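Local structure of cytoplasmic protein (Cryptococcus neoformans var. grubii serotype A, 7LPO) at residues L43-N51 with G70-N78. The protein probably hydrolyses steryl beta-glucosides, releasing glucose from the sterol, as a sterylglucosidase of glycoside hydrolase family 5. Residues are numbered along the deposited sequence; the frame is centred on the assembly and turned at random.
Sequences LSGSAKHPN and GDFINKPLN
Lys-75 reaches across from the loop between helices 61-66 and 83-93 and pushes its ammonium group into the backbone of 43-51, where carbonyls of the loop leaving strand 35-43, a strand of the family's TIM barrel, converge on it. Lys-75 NZ donates to Ser-46 O at 2.9 Å, in the carbonyl plane with a C=O...N angle of 157°, and to His-49 O at 2.6 Å, this time from well above the carbonyl plane; Pro-50 O adds a weak third bond. Bends at chi3 (129°) and chi4 steer the chain to this spot, and it crosses the His-49 side chain at about a right angle, Lys-75 NZ lying 3.0 Å from His-49 CD2. Ser-46 O sits over the centre of that imidazole.

Beside this, Phe-72 and Pro-50 run side by side: Pro-50 N lies over one ring face, offset toward the rim, and Pro-50 CD meets Phe-72 CZ at 3.8 Å, while Ala-47 O comes up at the ring edge. A backbone bond from Asn-51 N to Asp-71 O, 2.8 Å long, ties the far end. At the other, Pro-76, after a cis peptide bond, sets its CB 3.6 Å from Ser-44 CB and crosses Leu-43; a water bridges Ser-46 OG and Pro-76 O.

With carbonyl dipoles gathered round it, the buried lysine is probably held protonated, consistent with its fixing the loop whose Lys-48 NZ salt-bridges Asp-145 and hydrogen-bonds a Tris molecule, probably from the crystallisation liquor.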
ATOM      1  N   LEU A  43      -8.467   0.824  -4.058  1.00 17.48           N
ATOM      2  CA  LEU A  43      -9.101   1.170  -5.327  1.00 17.12           C
ATOM      3  C   LEU A  43      -8.418   2.436  -5.838  1.00 16.89           C
ATOM      4  O   LEU A  43      -8.744   3.537  -5.380  1.00 18.65           O
ATOM      5  CB  LEU A  43     -10.599   1.377  -5.127  1.00 17.77           C
ATOM      6  CG  LEU A  43     -11.475   1.660  -6.347  1.00 19.12           C
ATOM      7  CD1 LEU A  43     -11.890   0.372  -7.019  1.00 18.33           C
ATOM      8  CD2 LEU A  43     -12.702   2.471  -5.918  1.00 18.81           C
ATOM      9  N   SER A  44      -7.471   2.309  -6.768  1.00 16.13           N
ATOM     10  CA  SER A  44      -7.070   1.063  -7.399  1.00 16.18           C
ATOM     11  C   SER A  44      -5.643   1.197  -7.937  1.00 17.86           C
ATOM     12  O   SER A  44      -5.189   2.293  -8.259  1.00 21.19           O
ATOM     13  CB  SER A  44      -8.022   0.712  -8.541  1.00 19.23           C
ATOM     14  OG  SER A  44      -7.472  -0.299  -9.376  1.00 21.94           O
ATOM     15  N   GLY A  45      -4.947   0.078  -8.069  1.00 14.16           N
ATOM     16  CA  GLY A  45      -3.672   0.066  -8.758  1.00 14.20           C
ATOM     17  C   GLY A  45      -3.711   0.650 -10.160  1.00 14.22           C
ATOM     18  O   GLY A  45      -2.687   1.111 -10.673  1.00 14.25           O
ATOM     19  N   SER A  46      -4.882   0.621 -10.800  1.00 16.09           N
ATOM     20  CA  SER A  46      -4.990   1.133 -12.159  1.00 19.30           C
ATOM     21  C   SER A  46      -4.781   2.641 -12.226  1.00 18.12           C
ATOM     22  O   SER A  46      -4.507   3.161 -13.310  1.00 19.49           O
ATOM     23  CB  SER A  46      -6.353   0.783 -12.758  1.00 24.05           C
ATOM     24  OG  SER A  46      -7.393   1.331 -11.968  1.00 28.81           O
ATOM     25  N   ALA A  47      -4.916   3.351 -11.105  1.00 18.41           N
ATOM     26  CA  ALA A  47      -4.651   4.779 -11.067  1.00 14.19           C
ATOM     27  C   ALA A  47      -3.165   5.099 -11.010  1.00 15.05           C
ATOM     28  O   ALA A  47      -2.802   6.275 -10.913  1.00 16.05           O
ATOM     29  CB  ALA A  47      -5.356   5.416  -9.877  1.00 14.14           C
ATOM     30  N   LYS A  48      -2.298   4.096 -11.101  1.00 18.72           N
ATOM     31  CA  LYS A  48      -0.864   4.358 -11.071  1.00 19.03           C
ATOM     32  C   LYS A  48      -0.324   4.930 -12.381  1.00 18.86           C
ATOM     33  O   LYS A  48       0.780   5.490 -12.396  1.00 19.07           O
ATOM     34  CB  LYS A  48      -0.106   3.070 -10.772  1.00 19.62           C
ATOM     35  CG  LYS A  48      -0.171   2.594  -9.353  1.00 21.21           C
ATOM     36  CD  LYS A  48       0.604   1.277  -9.237  1.00 21.84           C
ATOM     37  CE  LYS A  48       0.628   0.761  -7.831  1.00 23.79           C
ATOM     38  NZ  LYS A  48       1.462  -0.469  -7.735  1.00 25.47           N
ATOM     39  N   HIS A  49      -1.040   4.762 -13.485  1.00 16.29           N
ATOM     40  CA  HIS A  49      -0.528   5.133 -14.797  1.00 16.52           C
ATOM     41  C   HIS A  49      -1.658   5.701 -15.642  1.00 15.17           C
ATOM     42  O   HIS A  49      -2.831   5.374 -15.423  1.00 15.20           O
ATOM     43  CB  HIS A  49       0.119   3.939 -15.526  1.00 19.05           C
ATOM     44  CG  HIS A  49      -0.768   2.736 -15.632  1.00 20.14           C
ATOM     45  ND1 HIS A  49      -0.788   1.741 -14.682  1.00 22.22           N
ATOM     46  CD2 HIS A  49      -1.651   2.362 -16.587  1.00 21.69           C
ATOM     47  CE1 HIS A  49      -1.670   0.821 -15.028  1.00 22.32           C
ATOM     48  NE2 HIS A  49      -2.205   1.171 -16.184  1.00 22.00           N
ATOM     49  N   PRO A  50      -1.335   6.553 -16.609  1.00 15.84           N
ATOM     50  CA  PRO A  50      -2.378   7.157 -17.443  1.00 19.33           C
ATOM     51  C   PRO A  50      -3.042   6.131 -18.349  1.00 21.89           C
ATOM     52  O   PRO A  50      -2.535   5.031 -18.580  1.00 20.53           O
ATOM     53  CB  PRO A  50      -1.630   8.212 -18.279  1.00 19.35           C
ATOM     54  CG  PRO A  50      -0.241   8.296 -17.695  1.00 18.60           C
ATOM     55  CD  PRO A  50       0.017   6.985 -17.002  1.00 16.43           C
ATOM     56  N   ASN A  51      -4.192   6.540 -18.885  1.00 26.34           N
ATOM     57  CA  ASN A  51      -4.908   5.755 -19.880  1.00 25.57           C
ATOM     58  C   ASN A  51      -3.977   5.320 -21.002  1.00 22.54           C
ATOM     59  O   ASN A  51      -3.189   6.114 -21.527  1.00 20.06           O
ATOM     60  CB  ASN A  51      -6.068   6.579 -20.456  1.00 26.23           C
ATOM     61  CG  ASN A  51      -7.152   6.864 -19.426  1.00 26.27           C
ATOM     62  OD1 ASN A  51      -7.371   8.009 -19.029  1.00 27.74           O
ATOM     63  ND2 ASN A  51      -7.828   5.825 -18.991  1.00 25.55           N
ATOM     64  N   GLY A  70      -0.892  13.985 -18.691  1.00 27.65           N
ATOM     65  CA  GLY A  70      -1.145  12.955 -17.710  1.00 28.11           C
ATOM     66  C   GLY A  70      -2.624  12.672 -17.666  1.00 29.16           C
ATOM     67  O   GLY A  70      -3.346  13.205 -16.817  1.00 31.53           O
ATOM     68  N   ASP A  71      -3.095  11.856 -18.601  1.00 23.76           N
ATOM     69  CA  ASP A  71      -4.520  11.573 -18.717  1.00 22.85           C
ATOM     70  C   ASP A  71      -4.845  10.392 -17.813  1.00 21.65           C
ATOM     71  O   ASP A  71      -4.723   9.230 -18.204  1.00 22.08           O
ATOM     72  CB  ASP A  71      -4.909  11.294 -20.161  1.00 26.89           C
ATOM     73  CG  ASP A  71      -6.360  10.915 -20.289  1.00 30.17           C
ATOM     74  OD1 ASP A  71      -7.155  11.360 -19.434  1.00 31.80           O
ATOM     75  OD2 ASP A  71      -6.701  10.161 -21.215  1.00 31.36           O
ATOM     76  N   PHE A  72      -5.265  10.702 -16.588  1.00 16.22           N
ATOM     77  CA  PHE A  72      -5.719   9.711 -15.630  1.00 18.89           C
ATOM     78  C   PHE A  72      -7.231   9.669 -15.492  1.00 20.51           C
ATOM     79  O   PHE A  72      -7.737   8.876 -14.695  1.00 20.44           O
ATOM     80  CB  PHE A  72      -5.109   9.991 -14.258  1.00 19.34           C
ATOM     81  CG  PHE A  72      -3.651   9.671 -14.163  1.00 19.05           C
ATOM     82  CD1 PHE A  72      -2.694  10.534 -14.690  1.00 19.93           C
ATOM     83  CD2 PHE A  72      -3.233   8.518 -13.544  1.00 19.44           C
ATOM     84  CE1 PHE A  72      -1.352  10.245 -14.597  1.00 21.33           C
ATOM     85  CE2 PHE A  72      -1.888   8.217 -13.442  1.00 22.17           C
ATOM     86  CZ  PHE A  72      -0.947   9.078 -13.957  1.00 22.79           C
ATOM     87  N   ILE A  73      -7.964  10.493 -16.242  1.00 26.74           N
ATOM     88  CA  ILE A  73      -9.407  10.561 -16.056  1.00 27.44           C
ATOM     89  C   ILE A  73     -10.029   9.194 -16.289  1.00 23.76           C
ATOM     90  O   ILE A  73      -9.642   8.458 -17.207  1.00 23.51           O
ATOM     91  CB  ILE A  73     -10.036  11.604 -16.992  1.00 31.47           C
ATOM     92  CG1 ILE A  73      -9.524  13.001 -16.655  1.00 33.74           C
ATOM     93  CG2 ILE A  73     -11.551  11.546 -16.891  1.00 34.08           C
ATOM     94  CD1 ILE A  73     -10.383  13.749 -15.672  1.00 34.57           C
ATOM     95  N   ASN A  74     -11.011   8.857 -15.454  1.00 20.76           N
ATOM     96  CA  ASN A  74     -11.819   7.644 -15.513  1.00 23.55           C
ATOM     97  C   ASN A  74     -11.080   6.420 -14.991  1.00 27.64           C
ATOM     98  O   ASN A  74     -11.559   5.295 -15.182  1.00 31.01           O
ATOM     99  CB  ASN A  74     -12.339   7.377 -16.928  1.00 23.68           C
ATOM    100  CG  ASN A  74     -13.594   8.176 -17.236  1.00 25.53           C
ATOM    101  OD1 ASN A  74     -14.413   8.439 -16.349  1.00 23.91           O
ATOM    102  ND2 ASN A  74     -13.746   8.575 -18.492  1.00 29.50           N
ATOM    103  N   LYS A  75      -9.946   6.599 -14.321  1.00 27.32           N
ATOM    104  CA  LYS A  75      -9.374   5.574 -13.464  1.00 24.99           C
ATOM    105  C   LYS A  75      -9.360   6.104 -12.037  1.00 19.83           C
ATOM    106  O   LYS A  75      -8.855   7.209 -11.807  1.00 19.21           O
ATOM    107  CB  LYS A  75      -7.952   5.200 -13.895  1.00 29.52           C
ATOM    108  CG  LYS A  75      -7.876   4.544 -15.262  1.00 31.61           C
ATOM    109  CD  LYS A  75      -6.490   4.739 -15.854  1.00 32.54           C
ATOM    110  CE  LYS A  75      -5.914   3.416 -16.318  1.00 32.75           C
ATOM    111  NZ  LYS A  75      -4.437   3.412 -16.168  1.00 32.56           N
ATOM    112  N   PRO A  76      -9.825   5.339 -11.048  1.00 20.15           N
ATOM    113  CA  PRO A  76     -10.073   3.892 -11.133  1.00 23.74           C
ATOM    114  C   PRO A  76     -11.398   3.470 -11.754  1.00 27.74           C
ATOM    115  O   PRO A  76     -11.499   2.345 -12.233  1.00 31.91           O
ATOM    116  CB  PRO A  76     -10.032   3.446  -9.658  1.00 21.79           C
ATOM    117  CG  PRO A  76     -10.565   4.653  -8.907  1.00 20.09           C
ATOM    118  CD  PRO A  76     -10.078   5.876  -9.696  1.00 20.49           C
ATOM    119  N   LEU A  77     -12.396   4.343 -11.747  1.00 22.95           N
ATOM    120  CA  LEU A  77     -13.736   3.990 -12.188  1.00 19.77           C
ATOM    121  C   LEU A  77     -14.170   4.886 -13.340  1.00 19.99           C
ATOM    122  O   LEU A  77     -14.019   6.111 -13.279  1.00 19.97           O
ATOM    123  CB  LEU A  77     -14.719   4.111 -11.032  1.00 19.37           C
ATOM    124  CG  LEU A  77     -14.581   3.094  -9.904  1.00 23.47           C
ATOM    125  CD1 LEU A  77     -15.589   3.451  -8.821  1.00 25.23           C
ATOM    126  CD2 LEU A  77     -14.778   1.663 -10.382  1.00 24.37           C
ATOM    127  N   ASN A  78     -14.701   4.269 -14.391  1.00 20.20           N
ATOM    128  CA  ASN A  78     -15.233   5.010 -15.525  1.00 23.07           C
ATOM    129  C   ASN A  78     -16.631   5.520 -15.180  1.00 25.58           C
ATOM    130  O   ASN A  78     -17.525   4.736 -14.842  1.00 26.87           O
ATOM    131  CB  ASN A  78     -15.268   4.129 -16.765  1.00 23.81           C
ATOM    132  CG  ASN A  78     -15.564   4.919 -18.019  1.00 26.31           C
ATOM    133  OD1 ASN A  78     -16.549   5.651 -18.089  1.00 26.15           O
ATOM    134  ND2 ASN A  78     -14.704   4.789 -19.009  1.00 30.12           N
TER
HETATM  135  O   HOH W   1      -9.516   1.149 -13.621  1.00 33.98           O